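Local coordinates for protein GP23.1 (Bacillus phage spp1, PDB 2XF7) that is a putative chaperone of phage SPP1, a small all-helical protein that assembles into a hexamer, at residues S4-F10 / D32-E37. Residues are numbered along the deposited sequence; the frame is centred on the assembly and turned at random.
Sequences SLLYGYF and DLTQEE
With CG of E37 beside its own backbone N (chi1 -76°) and the chain extended beyond it (chi2 172°), the carboxylate reaches S4, whose OG, anti to the carbonyl carbon (chi1 -67°), lies beside the serine N and is offered to the same group. S4 presents two donors to the two carboxylate oxygens: S4 N donates to E37 OE2 at 2.8 Å, almost straight, and S4 OG donates to E37 OE1 at 2.6 Å, each acceptor using its syn lone pair. E37 OE1 also takes T34 N at 2.8 Å, this time on the anti side and slightly out of the carboxylate plane. Because E37 N in turn donates to T34 OG1 at 3.0 Å, T34 and E37 form the capping box that starts helix 35-42, and the E37 carboxylate also binds S4, the first residue of the type I turn S4-Y7 that leads into helix 7-15. Three donors thus fix the rotation of the carboxylate and probably stabilise its negative charge. The Y7 ring crosses the aliphatic part of E37 at a slant, Y7 CD1 being 3.7 Å from E37 CB, while E37 O sits at the ring edge; the phenol OH continues to D32 of a neighbouring subunit. L33 packs against both Y7 and F10, with L33 CD2 near Y7 CA and L33 CG 3.8 Å from F10 CD2, and both L33 and F10 extend this apolar layer to A27 of helix 21-30. A water also bridges the two backbones, accepting from L6 N and donating to D32 O at 2.7 Å, whereas the D32 carboxylate turns to K40, Y44 and Y7 of another neighbouring subunit.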
loop_
_atom_site.group_PDB
_atom_site.type_symbol
_atom_site.label_atom_id
_atom_site.label_comp_id
_atom_site.label_asym_id
_atom_site.label_seq_id
_atom_site.Cartn_x
_atom_site.Cartn_y
_atom_site.Cartn_z
ATOM N N SER B 4 16.737 2.378 -1.008
ATOM C CA SER B 4 15.995 3.617 -1.158
ATOM C C SER B 4 14.510 3.224 -0.976
ATOM O O SER B 4 14.072 2.167 -1.455
ATOM C CB SER B 4 16.213 4.186 -2.554
ATOM O OG SER B 4 17.575 4.592 -2.696
ATOM N N LEU B 5 13.752 4.071 -0.280
ATOM C CA LEU B 5 12.334 3.756 -0.019
ATOM C C LEU B 5 11.517 3.503 -1.303
ATOM O O LEU B 5 10.605 2.657 -1.291
ATOM C CB LEU B 5 11.697 4.890 0.780
ATOM C CG LEU B 5 12.116 5.002 2.248
ATOM C CD1 LEU B 5 11.312 6.105 2.961
ATOM C CD2 LEU B 5 11.994 3.671 3.021
ATOM N N LEU B 6 11.862 4.217 -2.395
ATOM C CA LEU B 6 11.167 4.101 -3.686
ATOM C C LEU B 6 11.724 3.068 -4.620
ATOM O O LEU B 6 11.344 3.022 -5.804
ATOM C CB LEU B 6 11.167 5.485 -4.359
ATOM C CG LEU B 6 10.357 6.553 -3.583
ATOM C CD1 LEU B 6 10.589 7.932 -4.134
ATOM C CD2 LEU B 6 8.859 6.190 -3.517
ATOM N N TYR B 7 12.656 2.239 -4.140
ATOM C CA TYR B 7 13.186 1.197 -5.020
ATOM C C TYR B 7 12.032 0.330 -5.673
ATOM O O TYR B 7 11.967 0.187 -6.915
ATOM C CB TYR B 7 14.166 0.306 -4.272
ATOM C CG TYR B 7 14.747 -0.773 -5.162
ATOM C CD1 TYR B 7 15.747 -0.484 -6.071
ATOM C CD2 TYR B 7 14.176 -2.043 -5.215
ATOM C CE1 TYR B 7 16.244 -1.458 -6.919
ATOM C CE2 TYR B 7 14.664 -3.037 -6.059
ATOM C CZ TYR B 7 15.717 -2.747 -6.902
ATOM O OH TYR B 7 16.209 -3.691 -7.754
ATOM N N GLY B 8 11.146 -0.192 -4.844
ATOM C CA GLY B 8 10.078 -1.049 -5.365
ATOM C C GLY B 8 9.177 -0.261 -6.299
ATOM O O GLY B 8 8.687 -0.811 -7.314
ATOM N N TYR B 9 8.885 0.987 -5.925
ATOM C CA TYR B 9 8.028 1.837 -6.746
ATOM C C TYR B 9 8.615 1.943 -8.185
ATOM O O TYR B 9 7.891 1.781 -9.171
ATOM C CB TYR B 9 7.961 3.233 -6.115
ATOM C CG TYR B 9 7.136 4.183 -6.911
ATOM C CD1 TYR B 9 5.748 4.176 -6.808
ATOM C CD2 TYR B 9 7.738 5.159 -7.702
ATOM C CE1 TYR B 9 4.971 5.099 -7.499
ATOM C CE2 TYR B 9 6.971 6.082 -8.412
ATOM C CZ TYR B 9 5.582 6.037 -8.309
ATOM O OH TYR B 9 4.775 6.905 -9.001
ATOM N N PHE B 10 9.923 2.261 -8.306
ATOM C CA PHE B 10 10.545 2.420 -9.626
ATOM C C PHE B 10 10.699 1.067 -10.349
ATOM O O PHE B 10 10.506 0.991 -11.582
ATOM C CB PHE B 10 11.878 3.160 -9.542
ATOM C CG PHE B 10 11.626 4.637 -9.273
ATOM C CD1 PHE B 10 11.018 5.440 -10.233
ATOM C CD2 PHE B 10 12.039 5.225 -8.083
ATOM C CE1 PHE B 10 10.779 6.832 -9.979
ATOM C CE2 PHE B 10 11.842 6.634 -7.854
ATOM C CZ PHE B 10 11.186 7.392 -8.793
ATOM N N ASP B 32 16.664 9.940 -5.337
ATOM C CA ASP B 32 15.592 9.004 -4.951
ATOM C C ASP B 32 15.943 7.502 -5.186
ATOM O O ASP B 32 15.222 6.576 -4.724
ATOM C CB ASP B 32 14.256 9.350 -5.618
ATOM C CG ASP B 32 13.651 10.655 -5.077
ATOM O OD1 ASP B 32 13.909 11.005 -3.895
ATOM O OD2 ASP B 32 12.983 11.362 -5.853
ATOM N N LEU B 33 17.021 7.286 -5.977
ATOM C CA LEU B 33 17.581 5.952 -6.238
ATOM C C LEU B 33 19.075 6.160 -6.297
ATOM O O LEU B 33 19.553 7.257 -6.662
ATOM C CB LEU B 33 17.203 5.377 -7.630
ATOM C CG LEU B 33 15.771 4.905 -7.862
ATOM C CD1 LEU B 33 15.634 4.435 -9.334
ATOM C CD2 LEU B 33 15.439 3.744 -6.914
ATOM N N THR B 34 19.806 5.093 -5.950
ATOM C CA THR B 34 21.270 5.186 -6.218
ATOM C C THR B 34 21.488 4.676 -7.662
ATOM O O THR B 34 20.637 3.959 -8.253
ATOM C CB THR B 34 22.079 4.290 -5.244
ATOM O OG1 THR B 34 21.726 2.923 -5.488
ATOM C CG2 THR B 34 21.796 4.659 -3.781
ATOM N N GLN B 35 22.692 4.967 -8.207
ATOM C CA GLN B 35 22.990 4.449 -9.542
ATOM C C GLN B 35 22.943 2.897 -9.540
ATOM O O GLN B 35 22.447 2.286 -10.499
ATOM C CB GLN B 35 24.399 4.910 -9.975
ATOM C CG GLN B 35 24.677 4.460 -11.404
ATOM C CD GLN B 35 23.693 5.057 -12.398
ATOM O OE1 GLN B 35 23.507 6.287 -12.481
ATOM N NE2 GLN B 35 23.013 4.208 -13.156
ATOM N N GLU B 36 23.481 2.265 -8.486
ATOM C CA GLU B 36 23.489 0.798 -8.368
ATOM C C GLU B 36 22.038 0.266 -8.395
ATOM O O GLU B 36 21.759 -0.738 -9.082
ATOM C CB GLU B 36 24.138 0.375 -7.052
ATOM C CG GLU B 36 23.977 -1.151 -6.941
ATOM C CD GLU B 36 24.915 -1.733 -5.931
ATOM O OE1 GLU B 36 26.142 -1.537 -6.145
ATOM O OE2 GLU B 36 24.430 -2.346 -4.938
ATOM N N GLU B 37 21.128 0.954 -7.684
ATOM C CA GLU B 37 19.723 0.526 -7.708
ATOM C C GLU B 37 19.139 0.660 -9.136
ATOM O O GLU B 37 18.412 -0.240 -9.585
ATOM C CB GLU B 37 18.887 1.365 -6.730
ATOM C CG GLU B 37 19.153 0.900 -5.299
ATOM C CD GLU B 37 18.510 1.822 -4.273
ATOM O OE1 GLU B 37 18.428 3.042 -4.550
ATOM O OE2 GLU B 37 18.006 1.328 -3.238
HETATM O O HOH W 1 13.855 6.488 -2.413
#